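Local coordinates for protein beta-galactosidase (Marinomonas sp. ef1, PDB 6Y2K) that hydrolyses terminal beta-galactose residues of beta-galactosides as a hexameric, cold-active enzyme of glycoside hydrolase family 42, at residues Y604-P607 with R611-E614; I619-Y624 with V629-Q634; G410-M415 with E444-L449; M643-G646 with V650-W653; L287-P292 with V334-W339. All coordinates share one frame; numbering follows the deposited sequence. Where two conformers were deposited one is given.

Interaction 1 of 5, residues Y604-P607 with R611-E614; sequences YYLP and RVRE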
# COMPACT_ATOMS: atom_id res chain seq x y z
N TYR A 604 -35.60 -4.51 -4.37
CA TYR A 604 -34.72 -5.34 -5.18
C TYR A 604 -33.35 -4.68 -5.18
O TYR A 604 -33.24 -3.52 -5.56
CB TYR A 604 -35.27 -5.42 -6.62
CG TYR A 604 -34.56 -6.44 -7.50
CD1 TYR A 604 -33.30 -6.17 -8.04
CD2 TYR A 604 -35.16 -7.67 -7.81
CE1 TYR A 604 -32.65 -7.10 -8.85
CE2 TYR A 604 -34.52 -8.60 -8.61
CZ TYR A 604 -33.27 -8.32 -9.12
OH TYR A 604 -32.63 -9.25 -9.92
N TYR A 605 -32.31 -5.41 -4.75
CA TYR A 605 -30.95 -4.91 -4.80
C TYR A 605 -30.48 -4.98 -6.25
O TYR A 605 -30.06 -6.04 -6.73
CB TYR A 605 -30.01 -5.73 -3.90
CG TYR A 605 -30.10 -5.43 -2.41
CD1 TYR A 605 -31.21 -5.85 -1.66
CD2 TYR A 605 -29.07 -4.76 -1.75
CE1 TYR A 605 -31.29 -5.59 -0.29
CE2 TYR A 605 -29.15 -4.49 -0.38
CZ TYR A 605 -30.26 -4.91 0.34
OH TYR A 605 -30.33 -4.65 1.70
N LEU A 606 -30.58 -3.85 -6.95
CA LEU A 606 -30.20 -3.78 -8.36
C LEU A 606 -28.70 -3.97 -8.53
O LEU A 606 -27.94 -3.71 -7.59
CB LEU A 606 -30.61 -2.43 -8.97
CG LEU A 606 -32.11 -2.16 -9.12
CD1 LEU A 606 -32.35 -0.68 -9.40
CD2 LEU A 606 -32.72 -3.00 -10.22
N PRO A 607 -28.26 -4.41 -9.73
CA PRO A 607 -26.82 -4.45 -10.03
C PRO A 607 -26.18 -3.07 -9.91
O PRO A 607 -26.88 -2.05 -10.00
CB PRO A 607 -26.77 -4.94 -11.48
CG PRO A 607 -28.09 -5.59 -11.74
CD PRO A 607 -29.07 -4.90 -10.86
N ARG A 611 -30.39 1.53 -12.41
CA ARG A 611 -31.49 2.23 -11.78
C ARG A 611 -32.76 1.92 -12.56
O ARG A 611 -32.69 1.61 -13.75
CB ARG A 611 -31.24 3.74 -11.78
CG ARG A 611 -30.05 4.20 -10.94
CD ARG A 611 -30.36 4.05 -9.46
NE ARG A 611 -29.35 4.64 -8.61
CZ ARG A 611 -28.21 4.05 -8.24
NH1 ARG A 611 -27.88 2.83 -8.67
NH2 ARG A 611 -27.37 4.70 -7.44
N VAL A 612 -33.89 2.01 -11.86
CA VAL A 612 -35.21 1.75 -12.42
C VAL A 612 -36.20 2.77 -11.86
O VAL A 612 -36.06 3.24 -10.72
CB VAL A 612 -35.69 0.31 -12.10
CG1 VAL A 612 -37.12 0.07 -12.57
CG2 VAL A 612 -34.78 -0.71 -12.75
N ARG A 613 -37.18 3.13 -12.67
CA ARG A 613 -38.30 3.95 -12.21
C ARG A 613 -39.54 3.61 -13.03
O ARG A 613 -39.43 3.21 -14.19
CB ARG A 613 -37.97 5.45 -12.30
CG ARG A 613 -38.87 6.30 -11.44
CD ARG A 613 -38.48 7.77 -11.37
NE ARG A 613 -39.19 8.40 -10.27
CZ ARG A 613 -40.49 8.74 -10.27
NH1 ARG A 613 -41.02 9.26 -9.16
NH2 ARG A 613 -41.26 8.58 -11.35
N GLU A 614 -40.72 3.74 -12.41
CA GLU A 614 -41.99 3.45 -13.06
C GLU A 614 -42.84 4.69 -13.28
O GLU A 614 -42.85 5.60 -12.45
CB GLU A 614 -42.81 2.47 -12.21
CG GLU A 614 -42.10 1.15 -11.96
CD GLU A 614 -42.99 0.11 -11.30
OE1 GLU A 614 -42.54 -1.06 -11.22
OE2 GLU A 614 -44.13 0.43 -10.88

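Interaction 2 of 5, residues I619-Y624 with V629-Q634; sequences IFAFNY and VVFEPQ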
# COMPACT_ATOMS: atom_id res chain seq x y z
N ILE A 619 -42.04 0.75 -17.34
CA ILE A 619 -40.84 0.54 -16.52
C ILE A 619 -39.64 1.07 -17.30
O ILE A 619 -39.41 0.64 -18.43
CB ILE A 619 -40.57 -0.95 -16.22
CG1 ILE A 619 -41.84 -1.71 -15.79
CG2 ILE A 619 -39.52 -1.10 -15.12
CD1 ILE A 619 -42.27 -1.41 -14.38
N PHE A 620 -38.89 2.00 -16.71
CA PHE A 620 -37.69 2.56 -17.36
C PHE A 620 -36.47 2.00 -16.64
O PHE A 620 -36.40 2.11 -15.42
CB PHE A 620 -37.67 4.10 -17.26
CG PHE A 620 -38.90 4.78 -17.85
CD1 PHE A 620 -40.07 4.88 -17.11
CD2 PHE A 620 -38.86 5.36 -19.12
CE1 PHE A 620 -41.20 5.52 -17.64
CE2 PHE A 620 -39.97 6.01 -19.64
CZ PHE A 620 -41.15 6.08 -18.91
N ALA A 621 -35.54 1.40 -17.37
CA ALA A 621 -34.31 0.88 -16.78
C ALA A 621 -33.10 1.57 -17.40
O ALA A 621 -33.10 1.82 -18.60
CB ALA A 621 -34.21 -0.62 -16.98
N PHE A 622 -32.09 1.82 -16.57
CA PHE A 622 -30.89 2.61 -16.92
C PHE A 622 -29.62 1.92 -16.43
O PHE A 622 -29.60 1.36 -15.34
CB PHE A 622 -30.97 3.99 -16.27
CG PHE A 622 -32.22 4.74 -16.62
CD1 PHE A 622 -32.30 5.46 -17.80
CD2 PHE A 622 -33.34 4.67 -15.80
CE1 PHE A 622 -33.46 6.12 -18.15
CE2 PHE A 622 -34.51 5.33 -16.14
CZ PHE A 622 -34.56 6.06 -17.31
N ASN A 623 -28.56 1.97 -17.23
CA ASN A 623 -27.27 1.42 -16.84
C ASN A 623 -26.22 2.52 -16.95
O ASN A 623 -25.81 2.88 -18.05
CB ASN A 623 -26.90 0.22 -17.73
CG ASN A 623 -25.59 -0.45 -17.32
OD1 ASN A 623 -24.97 -0.11 -16.32
ND2 ASN A 623 -25.17 -1.43 -18.12
N TYR A 624 -25.80 3.04 -15.80
CA TYR A 624 -24.75 4.05 -15.70
C TYR A 624 -23.33 3.46 -15.61
O TYR A 624 -22.36 4.21 -15.60
CB TYR A 624 -25.01 4.96 -14.47
CG TYR A 624 -26.29 5.77 -14.54
CD1 TYR A 624 -27.52 5.20 -14.19
CD2 TYR A 624 -26.28 7.10 -14.95
CE1 TYR A 624 -28.69 5.93 -14.25
CE2 TYR A 624 -27.46 7.85 -15.01
CZ TYR A 624 -28.66 7.25 -14.66
OH TYR A 624 -29.85 7.95 -14.73
N VAL A 629 -25.16 -5.35 -18.43
CA VAL A 629 -25.77 -6.07 -17.31
C VAL A 629 -27.20 -6.41 -17.69
O VAL A 629 -27.84 -5.69 -18.45
CB VAL A 629 -25.76 -5.28 -15.98
CG1 VAL A 629 -24.33 -4.96 -15.56
CG2 VAL A 629 -26.56 -4.00 -16.09
N VAL A 630 -27.69 -7.51 -17.13
CA VAL A 630 -29.02 -8.00 -17.44
C VAL A 630 -30.01 -7.42 -16.44
O VAL A 630 -29.80 -7.49 -15.22
CB VAL A 630 -29.03 -9.54 -17.48
CG1 VAL A 630 -30.44 -10.09 -17.63
CG2 VAL A 630 -28.14 -10.02 -18.63
N PHE A 631 -31.07 -6.81 -16.97
CA PHE A 631 -32.23 -6.42 -16.17
C PHE A 631 -33.48 -6.93 -16.87
O PHE A 631 -33.74 -6.58 -18.02
CB PHE A 631 -32.32 -4.89 -15.97
CG PHE A 631 -33.58 -4.46 -15.29
CD1 PHE A 631 -33.73 -4.61 -13.93
CD2 PHE A 631 -34.66 -3.97 -16.03
CE1 PHE A 631 -34.91 -4.25 -13.29
CE2 PHE A 631 -35.84 -3.61 -15.41
CZ PHE A 631 -35.97 -3.75 -14.04
N GLU A 632 -34.26 -7.74 -16.16
CA GLU A 632 -35.49 -8.31 -16.69
C GLU A 632 -36.56 -8.18 -15.61
O GLU A 632 -36.55 -8.94 -14.64
CB GLU A 632 -35.27 -9.78 -17.05
CG GLU A 632 -36.50 -10.45 -17.66
CD GLU A 632 -36.29 -11.93 -17.95
OE1 GLU A 632 -35.33 -12.53 -17.41
OE2 GLU A 632 -37.11 -12.50 -18.71
N PRO A 633 -37.49 -7.22 -15.79
CA PRO A 633 -38.59 -7.14 -14.84
C PRO A 633 -39.57 -8.28 -15.08
O PRO A 633 -39.65 -8.80 -16.20
CB PRO A 633 -39.21 -5.77 -15.13
CG PRO A 633 -38.86 -5.48 -16.56
CD PRO A 633 -37.67 -6.31 -16.93
N GLN A 634 -40.28 -8.69 -14.04
CA GLN A 634 -41.25 -9.78 -14.17
C GLN A 634 -42.57 -9.25 -14.73
O GLN A 634 -42.92 -8.09 -14.50
CB GLN A 634 -41.45 -10.50 -12.82
CG GLN A 634 -42.20 -9.71 -11.75
CD GLN A 634 -41.95 -10.21 -10.33
OE1 GLN A 634 -40.92 -10.84 -10.04
NE2 GLN A 634 -42.89 -9.92 -9.44

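Interaction 3 of 5, residues G410-M415 with E444-L449; sequences GKVALM and EAMREL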
# COMPACT_ATOMS: atom_id res chain seq x y z
N GLY A 410 -44.05 8.49 -6.78
CA GLY A 410 -43.65 7.31 -6.02
C GLY A 410 -44.51 7.15 -4.78
O GLY A 410 -45.21 8.08 -4.38
N LYS A 411 -44.47 5.96 -4.19
CA LYS A 411 -45.15 5.68 -2.92
C LYS A 411 -44.24 5.85 -1.70
O LYS A 411 -44.69 5.68 -0.56
CB LYS A 411 -45.74 4.27 -2.94
CG LYS A 411 -46.66 4.06 -4.12
CD LYS A 411 -47.57 2.86 -3.93
CE LYS A 411 -48.50 2.72 -5.13
NZ LYS A 411 -49.66 1.86 -4.78
N VAL A 412 -42.97 6.16 -1.95
CA VAL A 412 -42.01 6.53 -0.92
C VAL A 412 -41.74 8.02 -1.04
O VAL A 412 -41.46 8.51 -2.14
CB VAL A 412 -40.68 5.76 -1.08
CG1 VAL A 412 -39.67 6.20 -0.02
CG2 VAL A 412 -40.93 4.26 -1.00
N ALA A 413 -41.82 8.74 0.09
CA ALA A 413 -41.51 10.16 0.15
C ALA A 413 -40.29 10.42 1.04
O ALA A 413 -40.15 9.84 2.12
CB ALA A 413 -42.71 10.94 0.67
N LEU A 414 -39.41 11.29 0.55
CA LEU A 414 -38.29 11.83 1.31
C LEU A 414 -38.56 13.32 1.51
O LEU A 414 -38.70 14.05 0.54
CB LEU A 414 -36.99 11.62 0.53
CG LEU A 414 -35.67 12.06 1.18
CD1 LEU A 414 -34.51 11.29 0.57
CD2 LEU A 414 -35.42 13.56 1.06
N MET A 415 -38.66 13.77 2.76
CA MET A 415 -38.97 15.17 3.06
C MET A 415 -37.71 16.03 3.08
O MET A 415 -36.84 15.84 3.95
CB MET A 415 -39.70 15.28 4.40
CG MET A 415 -40.14 16.70 4.79
SD MET A 415 -41.18 16.72 6.26
CE MET A 415 -42.70 16.09 5.55
N GLU A 444 -29.89 7.67 -2.40
CA GLU A 444 -29.11 6.66 -3.13
C GLU A 444 -29.44 5.23 -2.69
O GLU A 444 -29.60 4.35 -3.53
CB GLU A 444 -27.60 6.91 -2.96
CG GLU A 444 -26.70 5.86 -3.58
CD GLU A 444 -25.22 6.17 -3.38
OE1 GLU A 444 -24.45 6.05 -4.35
OE2 GLU A 444 -24.84 6.52 -2.25
N ALA A 445 -29.54 5.02 -1.38
CA ALA A 445 -29.94 3.72 -0.82
C ALA A 445 -31.34 3.28 -1.30
O ALA A 445 -31.53 2.12 -1.68
CB ALA A 445 -29.88 3.76 0.70
N MET A 446 -32.30 4.20 -1.30
CA MET A 446 -33.65 3.94 -1.83
C MET A 446 -33.58 3.52 -3.30
O MET A 446 -34.24 2.56 -3.71
CB MET A 446 -34.54 5.18 -1.74
CG MET A 446 -34.93 5.61 -0.33
SD MET A 446 -35.82 7.18 -0.39
CE MET A 446 -36.21 7.35 1.33
N ARG A 447 -32.77 4.25 -4.06
CA ARG A 447 -32.63 4.01 -5.50
C ARG A 447 -31.92 2.70 -5.82
O ARG A 447 -32.28 2.02 -6.80
CB ARG A 447 -31.91 5.18 -6.16
CG ARG A 447 -32.74 6.46 -6.17
CD ARG A 447 -33.43 6.64 -7.51
NE ARG A 447 -32.45 6.93 -8.55
CZ ARG A 447 -32.67 6.86 -9.86
NH1 ARG A 447 -33.86 6.49 -10.34
NH2 ARG A 447 -31.69 7.15 -10.70
N GLU A 448 -30.92 2.33 -5.01
CA GLU A 448 -30.24 1.03 -5.14
C GLU A 448 -31.18 -0.16 -4.82
O GLU A 448 -30.90 -1.29 -5.20
CB GLU A 448 -29.00 0.96 -4.24
CG GLU A 448 -27.84 1.80 -4.76
CD GLU A 448 -26.65 1.87 -3.80
OE1 GLU A 448 -26.84 1.70 -2.58
OE2 GLU A 448 -25.51 2.10 -4.26
N LEU A 449 -32.27 0.12 -4.11
CA LEU A 449 -33.34 -0.85 -3.84
C LEU A 449 -34.47 -0.81 -4.87
O LEU A 449 -35.50 -1.48 -4.69
CB LEU A 449 -33.91 -0.62 -2.44
CG LEU A 449 -32.96 -0.93 -1.28
CD1 LEU A 449 -33.59 -0.50 0.03
CD2 LEU A 449 -32.59 -2.40 -1.24

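Interaction 4 of 5, residues M643-G646 with V650-W653; sequences MCLG and VAIW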
# COMPACT_ATOMS: atom_id res chain seq x y z
N MET A 643 -32.91 -6.54 -22.91
CA MET A 643 -32.74 -7.17 -21.62
C MET A 643 -31.27 -7.08 -21.17
O MET A 643 -30.99 -6.95 -19.98
CB MET A 643 -33.19 -8.63 -21.70
CG MET A 643 -33.32 -9.34 -20.37
SD MET A 643 -34.12 -10.96 -20.55
CE MET A 643 -33.02 -11.75 -21.72
N CYS A 644 -30.36 -7.18 -22.14
CA CYS A 644 -28.94 -6.90 -21.91
C CYS A 644 -28.68 -5.41 -22.07
O CYS A 644 -28.43 -4.91 -23.17
CB CYS A 644 -28.06 -7.73 -22.86
SG CYS A 644 -28.27 -9.52 -22.66
N LEU A 645 -28.76 -4.69 -20.95
CA LEU A 645 -28.54 -3.24 -20.92
C LEU A 645 -27.09 -2.91 -21.14
O LEU A 645 -26.25 -3.20 -20.29
CB LEU A 645 -28.92 -2.64 -19.56
CG LEU A 645 -30.37 -2.30 -19.25
CD1 LEU A 645 -30.41 -1.77 -17.82
CD2 LEU A 645 -30.91 -1.27 -20.23
N GLY A 646 -26.78 -2.26 -22.27
CA GLY A 646 -25.42 -1.78 -22.52
C GLY A 646 -24.95 -0.70 -21.57
O GLY A 646 -25.74 -0.15 -20.79
N VAL A 650 -30.43 2.50 -22.10
CA VAL A 650 -31.79 2.61 -21.58
C VAL A 650 -32.61 1.45 -22.15
O VAL A 650 -32.47 1.13 -23.33
CB VAL A 650 -32.45 3.93 -22.06
CG1 VAL A 650 -33.86 4.08 -21.48
CG2 VAL A 650 -31.59 5.14 -21.70
N ALA A 651 -33.44 0.84 -21.31
CA ALA A 651 -34.48 -0.07 -21.80
C ALA A 651 -35.82 0.33 -21.19
O ALA A 651 -35.88 0.80 -20.05
CB ALA A 651 -34.15 -1.51 -21.46
N ILE A 652 -36.89 0.15 -21.97
CA ILE A 652 -38.24 0.51 -21.57
C ILE A 652 -39.16 -0.70 -21.78
O ILE A 652 -39.20 -1.27 -22.88
CB ILE A 652 -38.77 1.74 -22.35
CG1 ILE A 652 -37.76 2.90 -22.22
CG2 ILE A 652 -40.16 2.14 -21.84
CD1 ILE A 652 -38.15 4.16 -22.94
N TRP A 653 -39.89 -1.06 -20.73
CA TRP A 653 -40.77 -2.23 -20.70
C TRP A 653 -42.18 -1.77 -20.35
O TRP A 653 -42.35 -0.75 -19.67
CB TRP A 653 -40.31 -3.22 -19.62
CG TRP A 653 -38.93 -3.81 -19.79
CD1 TRP A 653 -37.72 -3.16 -19.65
CD2 TRP A 653 -38.62 -5.18 -20.07
NE1 TRP A 653 -36.68 -4.04 -19.86
CE2 TRP A 653 -37.21 -5.28 -20.12
CE3 TRP A 653 -39.39 -6.32 -20.29
CZ2 TRP A 653 -36.56 -6.49 -20.39
CZ3 TRP A 653 -38.75 -7.53 -20.56
CH2 TRP A 653 -37.34 -7.60 -20.60

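Interaction 5 of 5, residues L287-P292 with V334-W339; sequences LRVGHP and VRLWTW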
# COMPACT_ATOMS: atom_id res chain seq x y z
N LEU A 287 -17.20 9.13 -14.60
CA LEU A 287 -16.65 10.30 -15.31
C LEU A 287 -17.51 10.80 -16.48
O LEU A 287 -17.73 11.99 -16.60
CB LEU A 287 -15.26 9.96 -15.88
CG LEU A 287 -14.53 11.03 -16.69
CD1 LEU A 287 -14.12 12.19 -15.79
CD2 LEU A 287 -13.31 10.45 -17.37
N ARG A 288 -17.96 9.88 -17.33
CA ARG A 288 -18.60 10.23 -18.60
C ARG A 288 -20.13 10.13 -18.61
O ARG A 288 -20.75 10.38 -19.66
CB ARG A 288 -18.02 9.39 -19.74
CG ARG A 288 -16.50 9.53 -19.89
CD ARG A 288 -16.04 8.98 -21.23
NE ARG A 288 -14.59 9.03 -21.37
CZ ARG A 288 -13.87 10.13 -21.63
NH1 ARG A 288 -14.47 11.31 -21.79
NH2 ARG A 288 -12.55 10.04 -21.72
N VAL A 289 -20.74 9.77 -17.47
CA VAL A 289 -22.21 9.71 -17.34
C VAL A 289 -22.82 10.46 -16.15
O VAL A 289 -24.04 10.68 -16.12
CB VAL A 289 -22.72 8.25 -17.33
CG1 VAL A 289 -22.39 7.57 -18.65
CG2 VAL A 289 -22.14 7.46 -16.16
N GLY A 290 -22.01 10.83 -15.16
CA GLY A 290 -22.51 11.40 -13.92
C GLY A 290 -22.95 10.33 -12.95
O GLY A 290 -23.15 9.18 -13.34
N HIS A 291 -23.09 10.69 -11.69
CA HIS A 291 -23.52 9.74 -10.67
C HIS A 291 -24.95 9.30 -11.00
O HIS A 291 -25.74 10.12 -11.47
CB HIS A 291 -23.44 10.36 -9.27
CG HIS A 291 -23.73 9.39 -8.17
ND1 HIS A 291 -25.01 9.19 -7.68
CD2 HIS A 291 -22.92 8.58 -7.45
CE1 HIS A 291 -24.96 8.29 -6.71
NE2 HIS A 291 -23.70 7.90 -6.56
N PRO A 292 -25.28 8.01 -10.77
CA PRO A 292 -26.63 7.51 -11.14
C PRO A 292 -27.84 8.25 -10.56
O PRO A 292 -28.94 8.17 -11.13
CB PRO A 292 -26.61 6.08 -10.61
CG PRO A 292 -25.18 5.68 -10.75
CD PRO A 292 -24.41 6.90 -10.33
N VAL A 334 -26.39 11.42 -23.70
CA VAL A 334 -27.42 12.45 -23.84
C VAL A 334 -28.81 11.79 -23.93
O VAL A 334 -29.77 12.26 -23.32
CB VAL A 334 -27.16 13.40 -25.04
CG1 VAL A 334 -28.31 14.39 -25.21
CG2 VAL A 334 -25.81 14.12 -24.86
N ARG A 335 -28.90 10.70 -24.69
CA ARG A 335 -30.12 9.87 -24.72
C ARG A 335 -30.47 9.36 -23.32
O ARG A 335 -31.63 9.42 -22.91
CB ARG A 335 -29.94 8.70 -25.69
CG ARG A 335 -30.96 7.57 -25.54
CD ARG A 335 -30.88 6.64 -26.73
NE ARG A 335 -31.83 5.53 -26.60
CZ ARG A 335 -31.58 4.37 -26.00
NH1 ARG A 335 -30.41 4.12 -25.41
NH2 ARG A 335 -32.54 3.45 -25.96
N LEU A 336 -29.45 8.86 -22.62
CA LEU A 336 -29.61 8.34 -21.26
C LEU A 336 -30.25 9.38 -20.35
O LEU A 336 -31.25 9.10 -19.69
CB LEU A 336 -28.25 7.90 -20.69
CG LEU A 336 -28.16 6.98 -19.47
CD1 LEU A 336 -26.70 6.78 -19.13
CD2 LEU A 336 -28.89 7.49 -18.24
N TRP A 337 -29.68 10.59 -20.34
CA TRP A 337 -30.15 11.66 -19.45
C TRP A 337 -31.55 12.12 -19.81
O TRP A 337 -32.33 12.49 -18.93
CB TRP A 337 -29.19 12.86 -19.47
CG TRP A 337 -27.78 12.56 -19.05
CD1 TRP A 337 -27.38 11.70 -18.06
CD2 TRP A 337 -26.58 13.16 -19.56
NE1 TRP A 337 -26.01 11.71 -17.95
CE2 TRP A 337 -25.49 12.60 -18.86
CE3 TRP A 337 -26.32 14.12 -20.57
CZ2 TRP A 337 -24.16 12.95 -19.12
CZ3 TRP A 337 -25.00 14.47 -20.83
CH2 TRP A 337 -23.93 13.89 -20.10
N THR A 338 -31.86 12.11 -21.10
CA THR A 338 -33.18 12.53 -21.59
C THR A 338 -34.27 11.55 -21.13
O THR A 338 -35.26 11.98 -20.53
CB THR A 338 -33.19 12.69 -23.13
OG1 THR A 338 -32.13 13.57 -23.52
CG2 THR A 338 -34.51 13.27 -23.63
N TRP A 339 -34.08 10.26 -21.40
CA TRP A 339 -35.03 9.24 -20.91
C TRP A 339 -35.12 9.23 -19.39
O TRP A 339 -36.20 9.04 -18.85
CB TRP A 339 -34.68 7.83 -21.40
CG TRP A 339 -35.24 7.55 -22.74
CD1 TRP A 339 -34.56 7.34 -23.89
CD2 TRP A 339 -36.63 7.49 -23.07
NE1 TRP A 339 -35.43 7.13 -24.93
CE2 TRP A 339 -36.71 7.23 -24.46
CE3 TRP A 339 -37.81 7.64 -22.34
CZ2 TRP A 339 -37.94 7.10 -25.12
CZ3 TRP A 339 -39.03 7.51 -23.00
CH2 TRP A 339 -39.08 7.23 -24.37

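Interaction 1 of 5, residues Y604-P607 with R611-E614
L606 meets the backbone of R611 and the side chain of V612 in a small, buried, apolar contact. It lies where the loop after helix 585-598 leads into the antiparallel C-terminal sheet. In GH42 beta-galactosidases a small beta domain of this kind follows the TIM barrel and the trimerisation domain. Residues 604-607 belong to that loop. R611 to V612 lie on strand 610-615, an outer strand of the four-stranded sheet within this chain. Only 128 Å² is buried between the segments, and L606 carries most of it on the loop side.

With CG anti to its own carbonyl carbon (chi1 -68°), L606 directs both methyls at the strand. CD1 rests on the strand backbone, with L606 CD1 3.9 Å from R611 CA. The same L606 CD1 is 4.0 Å from V612 N. The side chains of L606 and V612 cross at about a right angle. The contact is therefore made by methyls and backbone.

R611 starts out on the far side of its strand. Its guanidinium group forms a salt bridge with D293. The loop backbone is tied to the end of helix 435-448 through L606 and E448. Y604, Y605 and P607 pack on a second subunit, at G539, G542 and S538 of that neighbouring chain. Within the contact, V612 answers with one branch: V612 CG2 lies 4.0 Å from L606 CD2 and 4.1 Å from L606 CD1.

Interaction 2 of 5, residues I619-Y624 with V629-Q634
N623 ND2, which rests against V629, is gripped by two backbone carbonyls, those of N627 and L645. N623 OD1 pairs with the hydroxyl of S625. The amide is thus held from both ends beside the turn that joins the two segments. CG stands opposite the backbone N (chi1 -177°), and this carries the amide over to V629. N623 ND2 is 3.6 Å from V629 CG2, and the two side chains cross obliquely. That methyl takes the crowded position between the V629 backbone N and carbonyl carbon.

The other main contact is apolar. A621 CB meets the F631 ring obliquely, 3.5 Å from F631 CD2 and 3.7 Å from F631 CE2. I619 CG2 is near the ring edge, but I619 has two conformers and this contact is doubtful. The P633 backbone N lies 4.0 Å above the F631 ring plane, offset toward its rim.

Strand 618-623 runs between strands 610-615 and 649-655 in the antiparallel C-terminal sheet. Segment 629-634 covers one face of it, where F631 also touches V612 and L645. On the other face F620 and F622 pack on helix 333-343 of the TIM-barrel region.

Interaction 3 of 5, residues G410-M415 with E444-L449
M446 reaches from its helix to V412 and L414 on strand 412-415. Its first torsion (chi1 -68°) sets CG beside the backbone N. Beyond CG the chain is fully extended, with chi2 at 174° and chi3 at 177°. This straight shape lets the thioether span the gap between two backbones whose nearest CA atoms, V412 and M446, are 8.8 Å apart. The tip does the touching: M446 CE is 3.9 Å from V412 CG1, and M446 SD is 4.0 Å from the same methyl. The end of L414 adds a looser touch, with L414 CD1 4.4 Å from M446 CE.

V412 and L414 point to the same face of the strand, and A413 between them points away. The layout is a helix packed on the parallel part of a mixed sheet, consistent with the class I glutamine amidotransferase-like fold to which the trimerisation domain is related. V469 of the next strand also touches M446, and L601 and L467 touch V412.

The charged residues of the helix look elsewhere: R447 forms a salt bridge with D293, and E444 with R441. Methyls and a thioether are left to meet here. Dispersion and burial therefore hold helix to strand, and no bond direction fixes the methionine tip.

Interaction 4 of 5, residues M643-G646 with V650-W653
L645 reaches A651 and V650 on strand 650-653 with one branch. Its CB stays clear of that strand. CG begins the approach, with L645 CG 4.4 Å from A651 CB. The chain then forks. CD1 turns to A621 and F631, outside this pair of segments. CD2 drops onto the strand: L645 CD2 is 3.5 Å from A651 N and 3.7 Å from V650 C. L645 CD2 is also 3.5 Å from A651 CB, a close carbon-carbon approach. The leucine methyl thus sits against both the backbone N and the CB of A651.

The second touch is at the other end. M643 CA meets the rim of the W653 indole, roughly level with the ring, 4.1 Å from W653 CZ2. M643 CB lies 4.2 Å from W653 CZ2. Past CB the methionine leads away, and it packs on E632.

Short strand 644-645 pairs antiparallel with 629-630. This two-stranded piece lies over one face of the C-terminal antiparallel sheet, to which 649-655 belongs between 618-623 and 636-640. A651 and W653 point to this covered face. V650 and I652 point to the other, where helix 333-343 packs through W339.

Interaction 5 of 5, residues L287-P292 with V334-W339
W337 turns its indole edge-on to the backbone carbonyl of V289. The ring N-H points at it with a modest bend: W337 NE1 donates to V289 O at 2.9 Å, with an N-H...O angle of 159°. The oxygen lies nearly in the indole plane. Seen from the carbonyl, the donor is tilted 31° out of the carbonyl plane. A chi1 of -59° turns the indole away from its own carbonyl and carries it from the helix to the loop. Further along the same ring, W337 CZ2 comes within 4.3 Å of R288 O, obliquely.

In the TIM barrel, loop 287-292 comes between strands 261-266 and 310-315, and helix 333-343 between strands 310-315 and 348-352. A phenylalanine in place of W337 would probably leave the buried V289 carbonyl without its indole donor and the loop less firmly tied to the helix.

V289 CG1 also approaches L336 CD1, but L336 has two conformers and the touch is loose. Within the helix, V334 O accepts from T338 N and, at 2.7 Å, from T338 OG1, which come from opposite faces of its plane. The guanidinium group of R288 leaves the contact for a salt bridge with D527 of a third subunit.

How the interactions relate
Interactions 1, 2 and 4 share the C-terminal antiparallel sheet. The centres of interactions 1 and 2 are 7 Å apart, and those of 2 and 4 only 5 Å. R613 O and F620 N probably bond at 2.8 Å, as do A621 N and A651 O. Interaction 1 meets interaction 3 through a probable hydrogen bond, Y604 N to L449 O, 3.0 Å. Interaction 3 is about 22 Å from interaction 4, centre to centre. It still meets interaction 5 of the barrel: R447 NH2 to P292 O and E444 OE1 to H291 NE2 are each 3.0 Å. D293 binds both R611 and R447. Helix 333-343 of interaction 5 packs on the sheet, with W339 CZ3 3.5 Å from I652 CD1.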